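Local atomic coordinates of inactive glucansucrase (Lactobacillus reuteri, PDB entry 5JBD), a protein that belongs to glycoside hydrolase family 70, whose members are built round a TIM-barrel core, and is named as an inactive glucansucrase. Residues A[87-97]-A[126-137]; A[855-864]-A[873-881]. All blocks are in the same frame, centred on the assembly; numbering follows the deposited sequence.

Contact 1: residues A[87-97]-A[126-137]; sequences WPSKDVQAQFI and TTVLANMAQNLR
L129 and I97 interlock across two helices of the same chain, each a knob in a hole of the opposite helix. The side chain of L129 drops among K90, Q93, A94 and I97. Its CG stands beside the backbone N, anti to the carbonyl carbon (chi1 -73°), and the fork splits the work: CD1 of L129 rests 3.8 Å from OE1 of Q93, while CD2 of L129 reaches the methyl CB of A94 at 4.1 Å. I97 answers with the tip of its long branch. CD1 of I97 enters the hollow formed by L129, M132, A133 and L136, where it lies 4.0 Å from CB of M132 and close to the backbone of L129 and A133. L136, third in buried surface, directs CD2 at the F96 ring, 3.6 Å from CE2, and also approaches CG1 of I97. W87, just before the first helix, brings CH2 to within 3.8 Å of CB of A133, and one face of its indole is overlain by CG of Q93. At the exposed N-terminal end, K90 bends the far part of its chain so that NZ donates to OG1 of T126 (3.1 Å). The F96 ring also meets F100, and F160 edge-to-face. The axes of 90-97 and 126-137 approach to 10.3 Å and cross at 39°, running in the same general direction: knobs-into-holes packing, with helix 151-162 against another face of helix 90-101.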
loop_
_atom_site.group_PDB
_atom_site.type_symbol
_atom_site.label_atom_id
_atom_site.label_comp_id
_atom_site.label_asym_id
_atom_site.label_seq_id
_atom_site.Cartn_x
_atom_site.Cartn_y
_atom_site.Cartn_z
ATOM N N TRP A 87 19.385 26.405 -23.171
ATOM C CA TRP A 87 19.967 25.157 -22.647
ATOM C C TRP A 87 20.637 25.432 -21.297
ATOM O O TRP A 87 21.063 26.557 -21.044
ATOM C CB TRP A 87 20.996 24.581 -23.628
ATOM C CG TRP A 87 20.444 24.459 -25.009
ATOM C CD1 TRP A 87 19.794 23.392 -25.527
ATOM C CD2 TRP A 87 20.450 25.462 -26.027
ATOM N NE1 TRP A 87 19.405 23.650 -26.811
ATOM C CE2 TRP A 87 19.794 24.917 -27.148
ATOM C CE3 TRP A 87 20.944 26.766 -26.098
ATOM C CZ2 TRP A 87 19.611 25.631 -28.335
ATOM C CZ3 TRP A 87 20.773 27.483 -27.283
ATOM C CH2 TRP A 87 20.112 26.910 -28.390
ATOM N N PRO A 88 20.717 24.411 -20.421
ATOM C CA PRO A 88 21.441 24.578 -19.153
ATOM C C PRO A 88 22.948 24.806 -19.299
ATOM O O PRO A 88 23.564 25.327 -18.368
ATOM C CB PRO A 88 21.171 23.268 -18.405
ATOM C CG PRO A 88 20.758 22.286 -19.448
ATOM C CD PRO A 88 20.116 23.072 -20.551
ATOM N N SER A 89 23.531 24.425 -20.438
ATOM C CA SER A 89 24.969 24.598 -20.673
ATOM C C SER A 89 25.329 24.504 -22.144
ATOM O O SER A 89 24.523 24.056 -22.967
ATOM C CB SER A 89 25.745 23.509 -19.919
ATOM O OG SER A 89 25.431 22.223 -20.440
ATOM N N LYS A 90 26.548 24.933 -22.468
ATOM C CA LYS A 90 27.123 24.757 -23.813
ATOM C C LYS A 90 27.150 23.274 -24.216
ATOM O O LYS A 90 26.880 22.925 -25.376
ATOM C CB LYS A 90 28.549 25.320 -23.879
ATOM C CG LYS A 90 28.653 26.803 -24.194
ATOM C CD LYS A 90 30.101 27.232 -24.302
ATOM C CE LYS A 90 30.393 28.640 -23.690
ATOM N NZ LYS A 90 29.413 29.705 -24.049
ATOM N N ASP A 91 27.476 22.424 -23.246
ATOM C CA ASP A 91 27.499 20.971 -23.428
ATOM C C ASP A 91 26.165 20.472 -24.015
ATOM O O ASP A 91 26.146 19.816 -25.052
ATOM C CB ASP A 91 27.806 20.294 -22.071
ATOM C CG ASP A 91 27.895 18.765 -22.151
ATOM O OD1 ASP A 91 28.206 18.207 -23.226
ATOM O OD2 ASP A 91 27.666 18.123 -21.104
ATOM N N VAL A 92 25.069 20.826 -23.354
ATOM C CA VAL A 92 23.728 20.363 -23.735
ATOM C C VAL A 92 23.264 21.018 -25.044
ATOM O O VAL A 92 22.592 20.381 -25.851
ATOM C CB VAL A 92 22.706 20.569 -22.577
ATOM C CG1 VAL A 92 21.288 20.169 -22.991
ATOM C CG2 VAL A 92 23.139 19.767 -21.346
ATOM N N GLN A 93 23.657 22.270 -25.266
ATOM C CA GLN A 93 23.398 22.948 -26.530
ATOM C C GLN A 93 24.008 22.167 -27.691
ATOM O O GLN A 93 23.342 21.909 -28.701
ATOM C CB GLN A 93 23.946 24.385 -26.494
ATOM C CG GLN A 93 23.709 25.212 -27.759
ATOM C CD GLN A 93 24.335 26.595 -27.696
ATOM O OE1 GLN A 93 25.189 26.849 -26.866
ATOM N NE2 GLN A 93 23.911 27.489 -28.579
ATOM N N ALA A 94 25.278 21.800 -27.548
ATOM C CA ALA A 94 25.966 21.026 -28.583
ATOM C C ALA A 94 25.306 19.660 -28.747
ATOM O O ALA A 94 25.143 19.201 -29.877
ATOM C CB ALA A 94 27.451 20.891 -28.273
ATOM N N GLN A 95 24.874 19.045 -27.641
ATOM C CA GLN A 95 24.114 17.785 -27.713
ATOM C C GLN A 95 22.790 17.926 -28.459
ATOM O O GLN A 95 22.438 17.063 -29.267
ATOM C CB GLN A 95 23.813 17.212 -26.334
ATOM C CG GLN A 95 24.992 16.627 -25.569
ATOM C CD GLN A 95 24.559 16.165 -24.192
ATOM O OE1 GLN A 95 23.658 15.343 -24.066
ATOM N NE2 GLN A 95 25.173 16.719 -23.151
ATOM N N PHE A 96 22.070 19.019 -28.202
ATOM C CA PHE A 96 20.817 19.297 -28.912
ATOM C C PHE A 96 21.035 19.369 -30.417
ATOM O O PHE A 96 20.299 18.747 -31.186
ATOM C CB PHE A 96 20.181 20.593 -28.408
ATOM C CG PHE A 96 18.910 20.955 -29.113
ATOM C CD1 PHE A 96 17.702 20.372 -28.734
ATOM C CD2 PHE A 96 18.908 21.885 -30.140
ATOM C CE1 PHE A 96 16.523 20.702 -29.375
ATOM C CE2 PHE A 96 17.728 22.214 -30.797
ATOM C CZ PHE A 96 16.534 21.623 -30.410
ATOM N N ILE A 97 22.056 20.112 -30.826
ATOM C CA ILE A 97 22.386 20.292 -32.246
ATOM C C ILE A 97 22.718 18.947 -32.902
ATOM O O ILE A 97 22.135 18.594 -33.937
ATOM C CB ILE A 97 23.528 21.336 -32.436
ATOM C CG1 ILE A 97 23.035 22.736 -32.027
ATOM C CG2 ILE A 97 24.020 21.370 -33.886
ATOM C CD1 ILE A 97 24.135 23.752 -31.770
ATOM N N THR A 126 31.746 29.813 -29.062
ATOM C CA THR A 126 30.382 30.208 -28.695
ATOM C C THR A 126 29.572 30.755 -29.865
ATOM O O THR A 126 28.412 30.373 -30.036
ATOM C CB THR A 126 30.397 31.244 -27.551
ATOM O OG1 THR A 126 31.074 30.683 -26.425
ATOM C CG2 THR A 126 28.976 31.649 -27.138
ATOM N N THR A 127 30.172 31.629 -30.672
ATOM C CA THR A 127 29.469 32.190 -31.827
ATOM C C THR A 127 29.170 31.127 -32.904
ATOM O O THR A 127 28.150 31.221 -33.585
ATOM C CB THR A 127 30.207 33.405 -32.442
ATOM O OG1 THR A 127 31.548 33.044 -32.774
ATOM C CG2 THR A 127 30.229 34.581 -31.463
ATOM N N VAL A 128 30.027 30.110 -33.027
ATOM C CA VAL A 128 29.769 28.974 -33.932
ATOM C C VAL A 128 28.542 28.161 -33.469
ATOM O O VAL A 128 27.677 27.837 -34.288
ATOM C CB VAL A 128 31.008 28.047 -34.081
ATOM C CG1 VAL A 128 30.663 26.748 -34.820
ATOM C CG2 VAL A 128 32.132 28.787 -34.794
ATOM N N LEU A 129 28.477 27.831 -32.178
ATOM C CA LEU A 129 27.309 27.114 -31.623
ATOM C C LEU A 129 26.019 27.918 -31.791
ATOM O O LEU A 129 24.982 27.356 -32.138
ATOM C CB LEU A 129 27.488 26.768 -30.137
ATOM C CG LEU A 129 28.460 25.659 -29.744
ATOM C CD1 LEU A 129 28.451 25.494 -28.232
ATOM C CD2 LEU A 129 28.125 24.339 -30.424
ATOM N N ALA A 130 26.086 29.225 -31.541
ATOM C CA ALA A 130 24.917 30.097 -31.673
ATOM C C ALA A 130 24.429 30.102 -33.115
ATOM O O ALA A 130 23.238 29.970 -33.378
ATOM C CB ALA A 130 25.246 31.510 -31.210
ATOM N N ASN A 131 25.371 30.242 -34.045
ATOM C CA ASN A 131 25.076 30.223 -35.471
ATOM C C ASN A 131 24.480 28.892 -35.936
ATOM O O ASN A 131 23.496 28.897 -36.680
ATOM C CB ASN A 131 26.334 30.582 -36.266
ATOM C CG ASN A 131 26.075 30.760 -37.740
ATOM O OD1 ASN A 131 26.404 29.889 -38.551
ATOM N ND2 ASN A 131 25.497 31.891 -38.104
ATOM N N MET A 132 25.051 27.771 -35.493
ATOM C CA MET A 132 24.470 26.454 -35.786
ATOM C C MET A 132 23.060 26.315 -35.192
ATOM O O MET A 132 22.161 25.807 -35.857
ATOM C CB MET A 132 25.363 25.318 -35.280
ATOM C CG MET A 132 26.667 25.185 -36.044
ATOM S SD MET A 132 27.702 23.873 -35.366
ATOM C CE MET A 132 28.717 23.420 -36.774
ATOM N N ALA A 133 22.867 26.786 -33.957
ATOM C CA ALA A 133 21.545 26.745 -33.318
ATOM C C ALA A 133 20.498 27.591 -34.068
ATOM O O ALA A 133 19.360 27.162 -34.215
ATOM C CB ALA A 133 21.632 27.175 -31.861
ATOM N N GLN A 134 20.888 28.777 -34.538
ATOM C CA GLN A 134 19.984 29.629 -35.313
ATOM C C GLN A 134 19.606 28.966 -36.645
ATOM O O GLN A 134 18.432 28.952 -37.045
ATOM C CB GLN A 134 20.603 31.017 -35.569
ATOM C CG GLN A 134 19.699 31.995 -36.328
ATOM C CD GLN A 134 18.307 32.137 -35.705
ATOM O OE1 GLN A 134 18.097 32.923 -34.777
ATOM N NE2 GLN A 134 17.353 31.388 -36.230
ATOM N N ASN A 135 20.612 28.420 -37.314
ATOM C CA ASN A 135 20.408 27.680 -38.561
ATOM C C ASN A 135 19.551 26.426 -38.356
ATOM O O ASN A 135 18.714 26.114 -39.206
ATOM C CB ASN A 135 21.763 27.350 -39.222
ATOM C CG ASN A 135 22.351 28.554 -39.961
ATOM O OD1 ASN A 135 21.630 29.375 -40.507
ATOM N ND2 ASN A 135 23.658 28.645 -39.986
ATOM N N LEU A 136 19.736 25.737 -37.234
ATOM C CA LEU A 136 18.896 24.593 -36.907
ATOM C C LEU A 136 17.431 24.997 -36.695
ATOM O O LEU A 136 16.532 24.290 -37.130
ATOM C CB LEU A 136 19.422 23.860 -35.677
ATOM C CG LEU A 136 18.625 22.622 -35.220
ATOM C CD1 LEU A 136 18.464 21.585 -36.327
ATOM C CD2 LEU A 136 19.297 22.022 -34.011
ATOM N N ARG A 137 17.188 26.139 -36.058
ATOM C CA ARG A 137 15.819 26.632 -35.922
ATOM C C ARG A 137 15.128 26.812 -37.292
ATOM O O ARG A 137 13.967 26.425 -37.445
ATOM C CB ARG A 137 15.757 27.903 -35.081
ATOM C CG ARG A 137 16.021 27.647 -33.604
ATOM C CD ARG A 137 15.626 28.842 -32.754
ATOM N NE ARG A 137 16.559 29.971 -32.879
ATOM C CZ ARG A 137 17.700 30.099 -32.189
ATOM N NH1 ARG A 137 18.083 29.200 -31.290
ATOM N NH2 ARG A 137 18.467 31.161 -32.392
#

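Contact 2: residues A[855-864]-A[873-881]; sequences VKLANGDYAY and FNTLLPTAI. With SO4 (sulfate ion), chain F.
Y864 and F873 form a T-shaped pair in which the edge of the F873 ring is turned to the face of the tyrosine, the planes standing at 74° and the centroids 5.4 Å apart. The two side chains cross at about a right angle. In Y864, CG is anti to the backbone N (chi1 -165°) and the ring extends along the opposing backbone, its CD2 3.4 Å from O of F873; in F873, CG stands beside the backbone N (chi1 -58°), bringing CD2 over the tyrosine ring near its rim. The phenol OH is held by the backbone N of A872.

Beyond the rings, Y864 and L876 make a single antiparallel hydrogen-bonded pair: Y864 N donates to L876 O (2.9 Å), and L876 N returns a nearly straight bond to Y864 O. The side chain of L876 extends toward the first segment, where its CD2 meets CB of D861 at 3.8 Å. L857, on the arm leading into the turn of 855-864, lays CD1 3.6 Å from CA of P878, whose ring also faces V855 and A863. The type I turn from L857 to G860 overlaps an Asx turn, in which OD1 of N859 accepts from D861 N.

A sulfate ion, probably from the crystallisation liquor, bridges the segments through the backbone N atoms of A858 and T879, with A858 N 2.6 Å from O3.

Both segments lie in the loop region after strand 841-845, with a short 3-10 turn at 879-880 inside the second. The Y864 ring meets Y52 edge-to-face, and Y862 OH bonds to the backbone of I785 in strand 784-791.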
loop_
_atom_site.group_PDB
_atom_site.type_symbol
_atom_site.label_atom_id
_atom_site.label_comp_id
_atom_site.label_asym_id
_atom_site.label_seq_id
_atom_site.Cartn_x
_atom_site.Cartn_y
_atom_site.Cartn_z
ATOM N N VAL A 855 15.065 26.320 -15.020
ATOM C CA VAL A 855 15.983 27.134 -15.806
ATOM C C VAL A 855 16.735 28.109 -14.908
ATOM O O VAL A 855 16.131 28.882 -14.165
ATOM C CB VAL A 855 15.248 27.910 -16.927
ATOM C CG1 VAL A 855 16.198 28.848 -17.671
ATOM C CG2 VAL A 855 14.593 26.941 -17.907
ATOM N N LYS A 856 18.059 28.040 -14.986
ATOM C CA LYS A 856 18.943 29.015 -14.381
ATOM C C LYS A 856 19.630 29.772 -15.499
ATOM O O LYS A 856 19.948 29.193 -16.544
ATOM C CB LYS A 856 19.983 28.320 -13.501
ATOM C CG LYS A 856 19.379 27.615 -12.303
ATOM C CD LYS A 856 20.422 26.942 -11.423
ATOM C CE LYS A 856 19.769 26.414 -10.154
ATOM N NZ LYS A 856 20.661 25.601 -9.281
ATOM N N LEU A 857 19.852 31.064 -15.284
ATOM C CA LEU A 857 20.615 31.887 -16.223
ATOM C C LEU A 857 22.098 31.516 -16.098
ATOM O O LEU A 857 22.482 30.780 -15.187
ATOM C CB LEU A 857 20.396 33.393 -15.961
ATOM C CG LEU A 857 19.090 34.116 -16.328
ATOM C CD1 LEU A 857 19.181 34.642 -17.741
ATOM C CD2 LEU A 857 17.806 33.308 -16.146
ATOM N N ALA A 858 22.928 32.012 -17.014
ATOM C CA ALA A 858 24.366 31.691 -17.021
ATOM C C ALA A 858 25.065 32.046 -15.697
ATOM O O ALA A 858 25.960 31.316 -15.261
ATOM C CB ALA A 858 25.065 32.362 -18.199
ATOM N N ASN A 859 24.625 33.131 -15.050
ATOM C CA ASN A 859 25.141 33.538 -13.724
ATOM C C ASN A 859 24.600 32.755 -12.509
ATOM O O ASN A 859 24.918 33.095 -11.374
ATOM C CB ASN A 859 24.905 35.044 -13.507
ATOM C CG ASN A 859 23.438 35.397 -13.270
ATOM O OD1 ASN A 859 22.569 34.529 -13.164
ATOM N ND2 ASN A 859 23.162 36.684 -13.191
ATOM N N GLY A 860 23.779 31.731 -12.735
ATOM C CA GLY A 860 23.265 30.891 -11.651
ATOM C C GLY A 860 21.902 31.284 -11.102
ATOM O O GLY A 860 21.278 30.491 -10.403
ATOM N N ASP A 861 21.422 32.488 -11.413
ATOM C CA ASP A 861 20.109 32.934 -10.935
ATOM C C ASP A 861 18.994 32.119 -11.578
ATOM O O ASP A 861 19.057 31.824 -12.775
ATOM C CB ASP A 861 19.864 34.404 -11.288
ATOM C CG ASP A 861 20.764 35.368 -10.532
ATOM O OD1 ASP A 861 21.487 34.950 -9.607
ATOM O OD2 ASP A 861 20.724 36.569 -10.874
ATOM N N TYR A 862 17.975 31.771 -10.794
ATOM C CA TYR A 862 16.761 31.176 -11.351
ATOM C C TYR A 862 16.052 32.174 -12.264
ATOM O O TYR A 862 15.900 33.348 -11.909
ATOM C CB TYR A 862 15.799 30.735 -10.247
ATOM C CG TYR A 862 16.166 29.410 -9.613
ATOM C CD1 TYR A 862 15.926 28.206 -10.281
ATOM C CD2 TYR A 862 16.755 29.352 -8.351
ATOM C CE1 TYR A 862 16.266 26.980 -9.701
ATOM C CE2 TYR A 862 17.104 28.129 -7.771
ATOM C CZ TYR A 862 16.858 26.952 -8.445
ATOM O OH TYR A 862 17.191 25.745 -7.868
ATOM N N ALA A 863 15.641 31.710 -13.442
ATOM C CA ALA A 863 14.764 32.488 -14.300
ATOM C C ALA A 863 13.427 32.631 -13.579
ATOM O O ALA A 863 13.032 31.750 -12.802
ATOM C CB ALA A 863 14.572 31.808 -15.649
ATOM N N TYR A 864 12.752 33.752 -13.798
ATOM C CA TYR A 864 11.482 33.996 -13.107
ATOM C C TYR A 864 10.600 34.903 -13.921
ATOM O O TYR A 864 11.084 35.857 -14.529
ATOM C CB TYR A 864 11.724 34.592 -11.715
ATOM C CG TYR A 864 10.522 34.546 -10.797
ATOM C CD1 TYR A 864 10.233 33.408 -10.039
ATOM C CD2 TYR A 864 9.675 35.641 -10.678
ATOM C CE1 TYR A 864 9.131 33.364 -9.196
ATOM C CE2 TYR A 864 8.572 35.609 -9.840
ATOM C CZ TYR A 864 8.305 34.476 -9.092
ATOM O OH TYR A 864 7.199 34.464 -8.259
ATOM N N PHE A 873 10.183 37.551 -7.297
ATOM C CA PHE A 873 11.296 38.286 -7.910
ATOM C C PHE A 873 10.773 39.123 -9.063
ATOM O O PHE A 873 9.685 38.861 -9.574
ATOM C CB PHE A 873 12.351 37.314 -8.464
ATOM C CG PHE A 873 12.922 36.386 -7.430
ATOM C CD1 PHE A 873 13.996 36.786 -6.632
ATOM C CD2 PHE A 873 12.379 35.115 -7.238
ATOM C CE1 PHE A 873 14.518 35.938 -5.663
ATOM C CE2 PHE A 873 12.902 34.261 -6.272
ATOM C CZ PHE A 873 13.971 34.673 -5.484
ATOM N N ASN A 874 11.559 40.112 -9.484
ATOM C CA ASN A 874 11.302 40.790 -10.753
ATOM C C ASN A 874 11.498 39.776 -11.882
ATOM O O ASN A 874 12.248 38.808 -11.736
ATOM C CB ASN A 874 12.257 41.971 -10.986
ATOM C CG ASN A 874 12.163 43.040 -9.909
ATOM O OD1 ASN A 874 13.182 43.541 -9.443
ATOM N ND2 ASN A 874 10.946 43.395 -9.514
ATOM N N THR A 875 10.820 40.012 -12.999
ATOM C CA THR A 875 10.977 39.173 -14.182
ATOM C C THR A 875 12.442 39.120 -14.623
ATOM O O THR A 875 13.115 40.146 -14.684
ATOM C CB THR A 875 10.060 39.662 -15.308
ATOM O OG1 THR A 875 8.699 39.422 -14.925
ATOM C CG2 THR A 875 10.361 38.954 -16.649
ATOM N N LEU A 876 12.937 37.910 -14.874
ATOM C CA LEU A 876 14.318 37.692 -15.303
ATOM C C LEU A 876 14.334 36.491 -16.245
ATOM O O LEU A 876 14.116 35.364 -15.794
ATOM C CB LEU A 876 15.214 37.433 -14.079
ATOM C CG LEU A 876 16.705 37.157 -14.330
ATOM C CD1 LEU A 876 17.386 38.379 -14.936
ATOM C CD2 LEU A 876 17.409 36.709 -13.050
ATOM N N LEU A 877 14.577 36.730 -17.537
ATOM C CA LEU A 877 14.514 35.673 -18.557
ATOM C C LEU A 877 15.832 35.516 -19.317
ATOM O O LEU A 877 16.613 36.470 -19.423
ATOM C CB LEU A 877 13.392 35.958 -19.551
ATOM C CG LEU A 877 11.977 36.060 -18.964
ATOM C CD1 LEU A 877 11.000 36.459 -20.048
ATOM C CD2 LEU A 877 11.535 34.764 -18.298
ATOM N N PRO A 878 16.086 34.313 -19.868
ATOM C CA PRO A 878 17.280 34.127 -20.701
ATOM C C PRO A 878 17.350 35.118 -21.855
ATOM O O PRO A 878 16.319 35.478 -22.441
ATOM C CB PRO A 878 17.130 32.699 -21.230
ATOM C CG PRO A 878 16.285 32.016 -20.212
ATOM C CD PRO A 878 15.319 33.062 -19.731
ATOM N N THR A 879 18.561 35.562 -22.163
ATOM C CA THR A 879 18.786 36.553 -23.208
ATOM C C THR A 879 18.274 36.133 -24.605
ATOM O O THR A 879 17.844 36.977 -25.389
ATOM C CB THR A 879 20.285 36.913 -23.268
ATOM O OG1 THR A 879 20.485 37.989 -24.193
ATOM C CG2 THR A 879 21.173 35.714 -23.670
ATOM N N ALA A 880 18.305 34.835 -24.901
ATOM C CA ALA A 880 17.818 34.318 -26.185
ATOM C C ALA A 880 16.332 34.614 -26.478
ATOM O O ALA A 880 15.934 34.668 -27.644
ATOM C CB ALA A 880 18.090 32.817 -26.288
ATOM N N ILE A 881 15.527 34.813 -25.432
ATOM C CA ILE A 881 14.081 35.050 -25.571
ATOM C C ILE A 881 13.571 36.363 -24.951
ATOM O O ILE A 881 12.381 36.479 -24.695
ATOM C CB ILE A 881 13.266 33.850 -24.994
ATOM C CG1 ILE A 881 13.416 33.723 -23.464
ATOM C CG2 ILE A 881 13.698 32.552 -25.667
ATOM C CD1 ILE A 881 12.473 32.712 -22.832
HETATM S S SO4 F . 21.640 33.867 -20.322
HETATM O O1 SO4 F . 22.693 33.677 -21.346
HETATM O O2 SO4 F . 21.127 35.255 -20.350
HETATM O O3 SO4 F . 22.214 33.607 -18.986
HETATM O O4 SO4 F . 20.523 32.936 -20.583
#

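Overall arrangement
From the N terminus, after four short strands, the chain enters its first helix, 90-101, and contact 1 closes when helix 126-147 returns against it, 28 residues after the first segment. Contact 2 opens only near the C terminus, beyond strand 841-845, and closes a short loop of eight residues between 855-864 and 873-881. The two closures therefore follow in series, neither crossing nor enclosing the other. In space the centres of contact 1 and contact 2 are about 18 Å apart. The nearest atoms of contact 1 and contact 2 are about 5 Å apart, without touching. Chain-distant parts thus converge: an early helical pair lies beside late C-terminal loops, with I86, just ahead of 87-97, touching P878.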